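Local coordinates for protein glycosyltransferase (Streptomyces halstedii, PDB 3WAD) that belongs to the GT-B class of glycosyltransferases, enzymes built from two Rossmann-like domains that face each other across a cleft, at residues V234-D237 against W238-E241; A274-D277 against A278-A282; F304-L307 against H308-L311. One frame throughout, in Å; residues are numbered along the deposited sequence.

Interaction 1 of 3, residues V234-D237 against W238-E241; sequences VLPD and WLRE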
ATOM      1  N   VAL B 234       4.784   5.595  12.240  1.00 36.86           N
ATOM      2  CA  VAL B 234       4.389   5.113  13.575  1.00 38.01           C
ATOM      3  C   VAL B 234       3.969   6.349  14.380  1.00 39.32           C
ATOM      4  O   VAL B 234       4.692   7.351  14.412  1.00 41.19           O
ATOM      5  CB  VAL B 234       5.540   4.406  14.267  1.00 37.68           C
ATOM      6  CG1 VAL B 234       5.122   3.925  15.667  1.00 37.41           C
ATOM      7  CG2 VAL B 234       6.027   3.232  13.384  1.00 37.01           C
ATOM      8  N   LEU B 235       2.776   6.355  14.941  1.00 39.08           N
ATOM      9  CA  LEU B 235       2.331   7.537  15.649  1.00 40.79           C
ATOM     10  C   LEU B 235       3.103   7.625  16.960  1.00 41.43           C
ATOM     11  O   LEU B 235       3.028   6.685  17.728  1.00 41.46           O
ATOM     12  CB  LEU B 235       0.868   7.421  15.958  1.00 41.16           C
ATOM     13  CG  LEU B 235       0.003   8.628  15.671  1.00 45.39           C
ATOM     14  CD1 LEU B 235      -0.156   8.649  14.132  1.00 48.37           C
ATOM     15  CD2 LEU B 235      -1.359   8.454  16.403  1.00 46.79           C
ATOM     16  N   PRO B 236       3.878   8.715  17.196  1.00 42.02           N
ATOM     17  CA  PRO B 236       4.552   8.780  18.506  1.00 42.77           C
ATOM     18  C   PRO B 236       3.585   9.186  19.622  1.00 42.49           C
ATOM     19  O   PRO B 236       2.515   9.770  19.357  1.00 41.60           O
ATOM     20  CB  PRO B 236       5.655   9.824  18.298  1.00 42.75           C
ATOM     21  CG  PRO B 236       5.065  10.777  17.312  1.00 42.71           C
ATOM     22  CD  PRO B 236       4.196   9.895  16.372  1.00 42.69           C
ATOM     23  N   ASP B 237       3.952   8.858  20.855  1.00 43.15           N
ATOM     24  CA  ASP B 237       3.086   9.105  21.988  1.00 43.77           C
ATOM     25  C   ASP B 237       2.708  10.570  22.055  1.00 43.60           C
ATOM     26  O   ASP B 237       1.571  10.938  22.292  1.00 43.95           O
ATOM     27  CB  ASP B 237       3.821   8.738  23.273  1.00 45.03           C
ATOM     28  CG  ASP B 237       3.609   7.290  23.685  1.00 47.98           C
ATOM     29  OD1 ASP B 237       4.373   6.763  24.529  1.00 50.68           O
ATOM     30  OD2 ASP B 237       2.663   6.666  23.182  1.00 53.92           O
ATOM     31  N   TRP B 238       3.678  11.423  21.828  1.00 43.82           N
ATOM     32  CA  TRP B 238       3.472  12.828  22.067  1.00 44.46           C
ATOM     33  C   TRP B 238       2.444  13.439  21.087  1.00 46.55           C
ATOM     34  O   TRP B 238       1.689  14.344  21.472  1.00 46.77           O
ATOM     35  CB  TRP B 238       4.832  13.534  22.078  1.00 43.52           C
ATOM     36  CG  TRP B 238       5.493  13.497  20.790  1.00 39.56           C
ATOM     37  CD1 TRP B 238       6.512  12.661  20.390  1.00 37.63           C
ATOM     38  CD2 TRP B 238       5.183  14.333  19.669  1.00 35.79           C
ATOM     39  NE1 TRP B 238       6.856  12.947  19.084  1.00 35.68           N
ATOM     40  CE2 TRP B 238       6.052  13.964  18.623  1.00 35.79           C
ATOM     41  CE3 TRP B 238       4.251  15.372  19.456  1.00 37.37           C
ATOM     42  CZ2 TRP B 238       6.027  14.592  17.385  1.00 35.94           C
ATOM     43  CZ3 TRP B 238       4.221  15.992  18.232  1.00 38.21           C
ATOM     44  CH2 TRP B 238       5.114  15.598  17.204  1.00 36.60           C
ATOM     45  N   LEU B 239       2.384  12.923  19.845  1.00 48.38           N
ATOM     46  CA  LEU B 239       1.295  13.255  18.897  1.00 50.22           C
ATOM     47  C   LEU B 239      -0.082  12.762  19.334  1.00 52.52           C
ATOM     48  O   LEU B 239      -1.109  13.208  18.823  1.00 53.28           O
ATOM     49  CB  LEU B 239       1.572  12.723  17.492  1.00 49.49           C
ATOM     50  CG  LEU B 239       2.092  13.715  16.457  1.00 48.23           C
ATOM     51  CD1 LEU B 239       2.302  13.066  15.136  1.00 44.98           C
ATOM     52  CD2 LEU B 239       1.134  14.863  16.330  1.00 46.64           C
ATOM     53  N   ARG B 240      -0.127  11.830  20.265  1.00 55.18           N
ATOM     54  CA  ARG B 240      -1.398  11.187  20.558  1.00 57.67           C
ATOM     55  C   ARG B 240      -2.199  12.023  21.537  1.00 59.17           C
ATOM     56  O   ARG B 240      -3.425  11.886  21.627  1.00 59.57           O
ATOM     57  CB  ARG B 240      -1.194   9.736  21.033  1.00 57.45           C
ATOM     58  CG  ARG B 240      -1.166   8.745  19.855  1.00 59.42           C
ATOM     59  CD  ARG B 240       0.011   7.727  19.912  1.00 62.01           C
ATOM     60  NE  ARG B 240      -0.213   6.440  20.604  1.00 63.19           N
ATOM     61  CZ  ARG B 240      -1.266   6.095  21.361  1.00 64.18           C
ATOM     62  NH1 ARG B 240      -2.276   6.931  21.603  1.00 62.81           N
ATOM     63  NH2 ARG B 240      -1.313   4.871  21.882  1.00 64.15           N
ATOM     64  N   GLU B 241      -1.503  12.930  22.219  1.00 61.17           N
ATOM     65  CA  GLU B 241      -2.080  13.756  23.272  1.00 63.32           C
ATOM     66  C   GLU B 241      -2.782  15.000  22.725  1.00 64.49           C
ATOM     67  O   GLU B 241      -2.220  15.738  21.909  1.00 65.40           O
ATOM     68  CB  GLU B 241      -0.982  14.188  24.258  1.00 63.61           C
ATOM     69  CG  GLU B 241       0.020  13.069  24.656  1.00 65.43           C
ATOM     70  CD  GLU B 241       1.154  13.555  25.584  1.00 67.55           C
ATOM     71  OE1 GLU B 241       1.164  14.751  25.961  1.00 68.36           O
ATOM     72  OE2 GLU B 241       2.038  12.740  25.953  1.00 68.74           O
TER
HETATM   73  O   HOH W   1       2.266   5.767  20.230  1.00 37.73           O
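Pro236 lies against one face of the Trp238 indole, with CG 3.2 Å above the ring plane and displaced toward the rim, over the NE1 side of the pyrrole. This CH-pi contact joins residues only two apart: Trp238 CG, at chi1 65°, lies between its own N and carbonyl carbon, which lays the indole against Pro236. Leu239 CG sits over the same face, and Leu239 CD1 meets Pro236 CD at 3.9 Å, so proline and leucine form an apolar layer on the indole. The ring also makes a cation-pi contact with Arg300.

A second apolar touch joins Leu235 CD2 to Arg240 CG at 3.5 Å. The arginine chain bends at chi2 and chi3, which carries CD past Pro236 O and brings NE to the water that also binds Leu235 O.

Among the polar contacts, Arg240 N donates to Asp237 O (2.8 Å, 151°), coming from above the carbonyl plane as the chain turns from strand 233-234 into helix 237-240. This turn lies at the subunit interface: Val234 pairs in parallel with a strand of the second subunit, and the sheet runs on across it. The direct salt bridge, Asp237 OD2 to Arg240 NE, is long at 3.9 Å, and the oxygen stands well out of the guanidinium plane.

The guanidinium thus divides its N-H groups: NE gives to water 1 at 2.6 Å, in plane, and that water donates on to Asp237 OD2 and Leu235 O, while NH2 bonds Pro52 O of the second subunit.

Interaction 2 of 3, residues A274-D277 against A278-A282; sequences ADID and ADVVA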
ATOM      1  N   ALA B 274      11.508  30.147  16.934  1.00 37.95           N
ATOM      2  CA  ALA B 274      10.701  29.728  18.093  1.00 37.70           C
ATOM      3  C   ALA B 274      10.018  30.875  18.885  1.00 38.16           C
ATOM      4  O   ALA B 274       9.145  30.649  19.712  1.00 36.64           O
ATOM      5  CB  ALA B 274      11.539  28.839  19.034  1.00 38.06           C
ATOM      6  N   ASP B 275      10.406  32.117  18.633  1.00 38.89           N
ATOM      7  CA  ASP B 275       9.925  33.222  19.478  1.00 39.67           C
ATOM      8  C   ASP B 275       8.541  33.698  19.011  1.00 40.04           C
ATOM      9  O   ASP B 275       8.360  34.789  18.502  1.00 41.00           O
ATOM     10  CB  ASP B 275      11.006  34.310  19.531  1.00 38.62           C
ATOM     11  CG  ASP B 275      10.665  35.455  20.469  1.00 39.79           C
ATOM     12  OD1 ASP B 275       9.864  35.249  21.427  1.00 37.91           O
ATOM     13  OD2 ASP B 275      11.167  36.580  20.174  1.00 37.78           O
ATOM     14  N   ILE B 276       7.552  32.831  19.180  1.00 41.23           N
ATOM     15  CA  ILE B 276       6.240  33.010  18.606  1.00 41.18           C
ATOM     16  C   ILE B 276       5.217  32.380  19.535  1.00 42.43           C
ATOM     17  O   ILE B 276       5.537  31.583  20.390  1.00 43.56           O
ATOM     18  CB  ILE B 276       6.163  32.271  17.201  1.00 42.28           C
ATOM     19  CG1 ILE B 276       6.297  30.740  17.383  1.00 40.33           C
ATOM     20  CG2 ILE B 276       7.251  32.818  16.241  1.00 37.06           C
ATOM     21  CD1 ILE B 276       5.363  29.945  16.550  1.00 42.24           C
ATOM     22  N   ASP B 277       3.964  32.701  19.370  1.00 43.97           N
ATOM     23  CA  ASP B 277       2.997  32.175  20.316  1.00 45.00           C
ATOM     24  C   ASP B 277       2.437  30.816  19.892  1.00 45.01           C
ATOM     25  O   ASP B 277       1.256  30.737  19.530  1.00 45.89           O
ATOM     26  CB  ASP B 277       1.879  33.193  20.574  1.00 45.65           C
ATOM     27  CG  ASP B 277       1.215  33.001  21.946  1.00 47.27           C
ATOM     28  OD1 ASP B 277       1.674  32.118  22.729  1.00 49.14           O
ATOM     29  OD2 ASP B 277       0.229  33.724  22.218  1.00 49.45           O
ATOM     30  N   ALA B 278       3.280  29.766  19.959  1.00 43.79           N
ATOM     31  CA  ALA B 278       2.928  28.387  19.537  1.00 43.54           C
ATOM     32  C   ALA B 278       4.045  27.405  19.862  1.00 42.87           C
ATOM     33  O   ALA B 278       5.177  27.834  20.078  1.00 43.38           O
ATOM     34  CB  ALA B 278       2.609  28.351  18.044  1.00 43.37           C
ATOM     35  N   ASP B 279       3.740  26.104  19.925  1.00 41.50           N
ATOM     36  CA  ASP B 279       4.770  25.080  20.058  1.00 41.56           C
ATOM     37  C   ASP B 279       5.366  24.697  18.705  1.00 40.20           C
ATOM     38  O   ASP B 279       4.650  24.561  17.744  1.00 40.92           O
ATOM     39  CB  ASP B 279       4.206  23.802  20.689  1.00 42.75           C
ATOM     40  CG  ASP B 279       3.758  24.001  22.100  1.00 47.02           C
ATOM     41  OD1 ASP B 279       4.237  24.951  22.782  1.00 46.05           O
ATOM     42  OD2 ASP B 279       2.901  23.201  22.527  1.00 54.36           O
ATOM     43  N   VAL B 280       6.667  24.505  18.623  1.00 38.53           N
ATOM     44  CA  VAL B 280       7.286  24.205  17.326  1.00 37.36           C
ATOM     45  C   VAL B 280       7.640  22.713  17.305  1.00 36.50           C
ATOM     46  O   VAL B 280       8.185  22.236  18.278  1.00 36.07           O
ATOM     47  CB  VAL B 280       8.485  25.164  17.047  1.00 36.63           C
ATOM     48  CG1 VAL B 280       9.325  24.716  15.876  1.00 36.75           C
ATOM     49  CG2 VAL B 280       7.926  26.604  16.852  1.00 38.92           C
ATOM     50  N   VAL B 281       7.232  21.971  16.257  1.00 35.24           N
ATOM     51  CA  VAL B 281       7.786  20.622  16.017  1.00 33.58           C
ATOM     52  C   VAL B 281       8.811  20.790  14.896  1.00 33.15           C
ATOM     53  O   VAL B 281       8.466  21.244  13.804  1.00 33.16           O
ATOM     54  CB  VAL B 281       6.635  19.583  15.727  1.00 34.16           C
ATOM     55  CG1 VAL B 281       7.203  18.198  15.496  1.00 31.16           C
ATOM     56  CG2 VAL B 281       5.627  19.565  16.886  1.00 31.45           C
ATOM     57  N   ALA B 282      10.086  20.545  15.182  1.00 33.83           N
ATOM     58  CA  ALA B 282      11.169  20.792  14.203  1.00 34.39           C
ATOM     59  C   ALA B 282      11.879  19.498  13.867  1.00 35.60           C
ATOM     60  O   ALA B 282      12.187  18.713  14.736  1.00 35.08           O
ATOM     61  CB  ALA B 282      12.158  21.777  14.750  1.00 33.86           C
TER
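Ile276 arches over Ala278 from the loop that leads into strand 279-283. At its CB the chain divides: a chi1 of 65° sets CG1 alongside the Ala278 backbone and leaves CG2 anti to the carbonyl carbon. CG1 passes 4.1 Å from both the N and the O of Ala278. One bond further on, CD1 touches Ala278 CB at 3.5 Å and also meets Val280 CG2 at 4.2 Å.

The backbone of this loop makes two inverse gamma turns, centred on Asp275 and Asp277, which carry the chain from helix 266-274 into a strand of the parallel sheet of this Rossmann-like domain. In the second turn Ala278 N donates to Ile276 O at 2.9 Å; the angle at the hydrogen is only 135°, and the donor lies above the carbonyl plane. In the first, Ile276 N reaches Ala274 O at 2.8 Å.

Val248 of the neighbouring strand and Leu376 of helix 369-381 also touch Ile276, placing its side chain between sheet and helix. Asp277 directs its carboxylate elsewhere, forming a salt bridge with Arg245.

Interaction 3 of 3, residues F304-L307 against H308-L311; sequences FVPL and HALL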
ATOM      1  N   PHE B 304      12.187  12.749  12.427  1.00 40.74           N
ATOM      2  CA  PHE B 304      11.158  12.612  11.373  1.00 41.34           C
ATOM      3  C   PHE B 304       9.795  12.684  11.999  1.00 40.59           C
ATOM      4  O   PHE B 304       9.621  12.205  13.114  1.00 41.16           O
ATOM      5  CB  PHE B 304      11.280  11.309  10.542  1.00 41.60           C
ATOM      6  CG  PHE B 304      10.059  11.042   9.623  1.00 46.32           C
ATOM      7  CD1 PHE B 304       9.957  11.653   8.351  1.00 46.02           C
ATOM      8  CD2 PHE B 304       9.001  10.182  10.048  1.00 49.01           C
ATOM      9  CE1 PHE B 304       8.816  11.388   7.513  1.00 49.06           C
ATOM     10  CE2 PHE B 304       7.851   9.920   9.223  1.00 49.07           C
ATOM     11  CZ  PHE B 304       7.769  10.528   7.954  1.00 49.40           C
ATOM     12  N   VAL B 305       8.832  13.309  11.304  1.00 39.45           N
ATOM     13  CA  VAL B 305       7.427  13.232  11.743  1.00 38.98           C
ATOM     14  C   VAL B 305       6.464  12.998  10.574  1.00 37.34           C
ATOM     15  O   VAL B 305       6.613  13.635   9.537  1.00 36.65           O
ATOM     16  CB  VAL B 305       7.014  14.484  12.519  1.00 39.91           C
ATOM     17  CG1 VAL B 305       6.965  15.711  11.562  1.00 39.06           C
ATOM     18  CG2 VAL B 305       5.683  14.224  13.268  1.00 40.45           C
ATOM     19  N   PRO B 306       5.486  12.083  10.737  1.00 37.03           N
ATOM     20  CA  PRO B 306       4.389  11.910   9.733  1.00 34.98           C
ATOM     21  C   PRO B 306       3.453  13.138   9.634  1.00 33.25           C
ATOM     22  O   PRO B 306       2.614  13.384  10.507  1.00 33.04           O
ATOM     23  CB  PRO B 306       3.666  10.664  10.221  1.00 35.71           C
ATOM     24  CG  PRO B 306       3.903  10.648  11.773  1.00 36.03           C
ATOM     25  CD  PRO B 306       5.333  11.184  11.905  1.00 37.38           C
ATOM     26  N   LEU B 307       3.605  13.898   8.546  1.00 31.66           N
ATOM     27  CA  LEU B 307       2.936  15.172   8.343  1.00 30.98           C
ATOM     28  C   LEU B 307       1.429  15.044   8.426  1.00 30.96           C
ATOM     29  O   LEU B 307       0.748  15.928   8.913  1.00 29.71           O
ATOM     30  CB  LEU B 307       3.270  15.721   6.952  1.00 29.98           C
ATOM     31  CG  LEU B 307       4.323  16.815   6.804  1.00 35.04           C
ATOM     32  CD1 LEU B 307       5.125  17.119   8.079  1.00 36.17           C
ATOM     33  CD2 LEU B 307       5.203  16.539   5.607  1.00 34.94           C
ATOM     34  N   HIS B 308       0.895  13.943   7.888  1.00 31.09           N
ATOM     35  CA  HIS B 308      -0.544  13.772   7.892  1.00 29.97           C
ATOM     36  C   HIS B 308      -0.982  13.560   9.308  1.00 30.17           C
ATOM     37  O   HIS B 308      -2.101  13.850   9.576  1.00 30.52           O
ATOM     38  CB  HIS B 308      -0.967  12.589   7.038  1.00 31.21           C
ATOM     39  CG  HIS B 308      -0.235  11.327   7.377  1.00 31.27           C
ATOM     40  ND1 HIS B 308      -0.801  10.300   8.105  1.00 36.42           N
ATOM     41  CD2 HIS B 308       1.030  10.936   7.089  1.00 26.79           C
ATOM     42  CE1 HIS B 308       0.090   9.327   8.258  1.00 32.24           C
ATOM     43  NE2 HIS B 308       1.209   9.690   7.646  1.00 30.92           N
ATOM     44  N   ALA B 309      -0.136  13.094  10.247  1.00 30.31           N
ATOM     45  CA  ALA B 309      -0.643  13.047  11.687  1.00 29.76           C
ATOM     46  C   ALA B 309      -0.487  14.373  12.396  1.00 29.97           C
ATOM     47  O   ALA B 309      -1.347  14.760  13.220  1.00 27.44           O
ATOM     48  CB  ALA B 309       0.004  11.960  12.530  1.00 29.62           C
ATOM     49  N   LEU B 310       0.588  15.075  12.021  1.00 29.44           N
ATOM     50  CA  LEU B 310       0.940  16.384  12.601  1.00 31.22           C
ATOM     51  C   LEU B 310       0.088  17.549  12.036  1.00 31.34           C
ATOM     52  O   LEU B 310      -0.492  18.320  12.798  1.00 32.79           O
ATOM     53  CB  LEU B 310       2.465  16.677  12.406  1.00 29.99           C
ATOM     54  CG  LEU B 310       3.001  17.999  13.007  1.00 31.61           C
ATOM     55  CD1 LEU B 310       2.801  18.125  14.529  1.00 30.17           C
ATOM     56  CD2 LEU B 310       4.498  18.118  12.665  1.00 31.17           C
ATOM     57  N   LEU B 311       0.044  17.706  10.720  1.00 31.49           N
ATOM     58  CA  LEU B 311      -0.513  18.937  10.162  1.00 32.93           C
ATOM     59  C   LEU B 311      -1.960  19.296  10.551  1.00 33.66           C
ATOM     60  O   LEU B 311      -2.272  20.456  10.580  1.00 33.38           O
ATOM     61  CB  LEU B 311      -0.331  19.027   8.639  1.00 32.09           C
ATOM     62  CG  LEU B 311       1.095  19.241   8.158  1.00 33.06           C
ATOM     63  CD1 LEU B 311       1.015  19.263   6.694  1.00 32.20           C
ATOM     64  CD2 LEU B 311       1.684  20.588   8.708  1.00 33.88           C
TER
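Pro306 stands at the N-cap of helix 307-310, and its carbonyl oxygen accepts from two amides at once, Ala309 N from above the carbonyl plane and Leu310 N within it (3.0 Å between Leu310 N and Pro306 O, 156° at the hydrogen), while one residue on Leu311 N donates to Leu307 O in a short, nearly linear bond of 2.6 Å and 169°.

Before the turn, Val305 CG1 lies against Leu310 CD2 at 3.6 Å, the two side chains crossing at about a right angle. The leucine torsion favours this meeting: Leu310 CG lies anti to its own N (chi1 -178°), which turns the isobutyl end back toward the incoming chain.

The His308 imidazole folds back along the N-terminal end of the helix until NE2 lies 3.7 Å from Pro306 CB. It meets the proline obliquely, neither flat on it nor edge-on. Pro306 CG in turn meets Ala309 CB more loosely, at 4.2 Å. Along the helix, Leu307 and Leu311 run side by side and point the same way, with Leu307 CG 4.1 Å from Leu311 CD1. Thr49 of the second subunit packs on His308.

Chemically, the carbonyl of the N-cap proline takes two amide N-H groups of the first turn, while the apolar side chains around it face different parts of the fold. Leu310 packs on Cys249 of strand 247-251; Leu307 reaches the same cysteine as well as helix 323-332, where Leu311 touches Asn328; and Val305 rests on Trp238 and Leu239. The turn is therefore held by backbone bonds at its start and by apolar contact along its sides.

Coming from the N terminus, the chain first reaches interaction 1, where residues 234-241 turn from strand 233-234 into helix 237-240 beside the second subunit. It then runs through strand 247-251 and helix 266-274 to interaction 2, the turn into strand 279-283, and crosses strand 299-302 to interaction 3 at the start of helix 307-310. Each closes a local turn; none nests in or crosses another. In space they converge: Leu239 CD1 packs on Ala309 CB at 3.6 Å, Trp238 CH2 on Val281 CG1 at 3.7 Å, and Val281 CG1 on Leu310 CD2. Helix 237-240 is thus tied to helix 307-310 and to strand 279-283 of the six-stranded sheet.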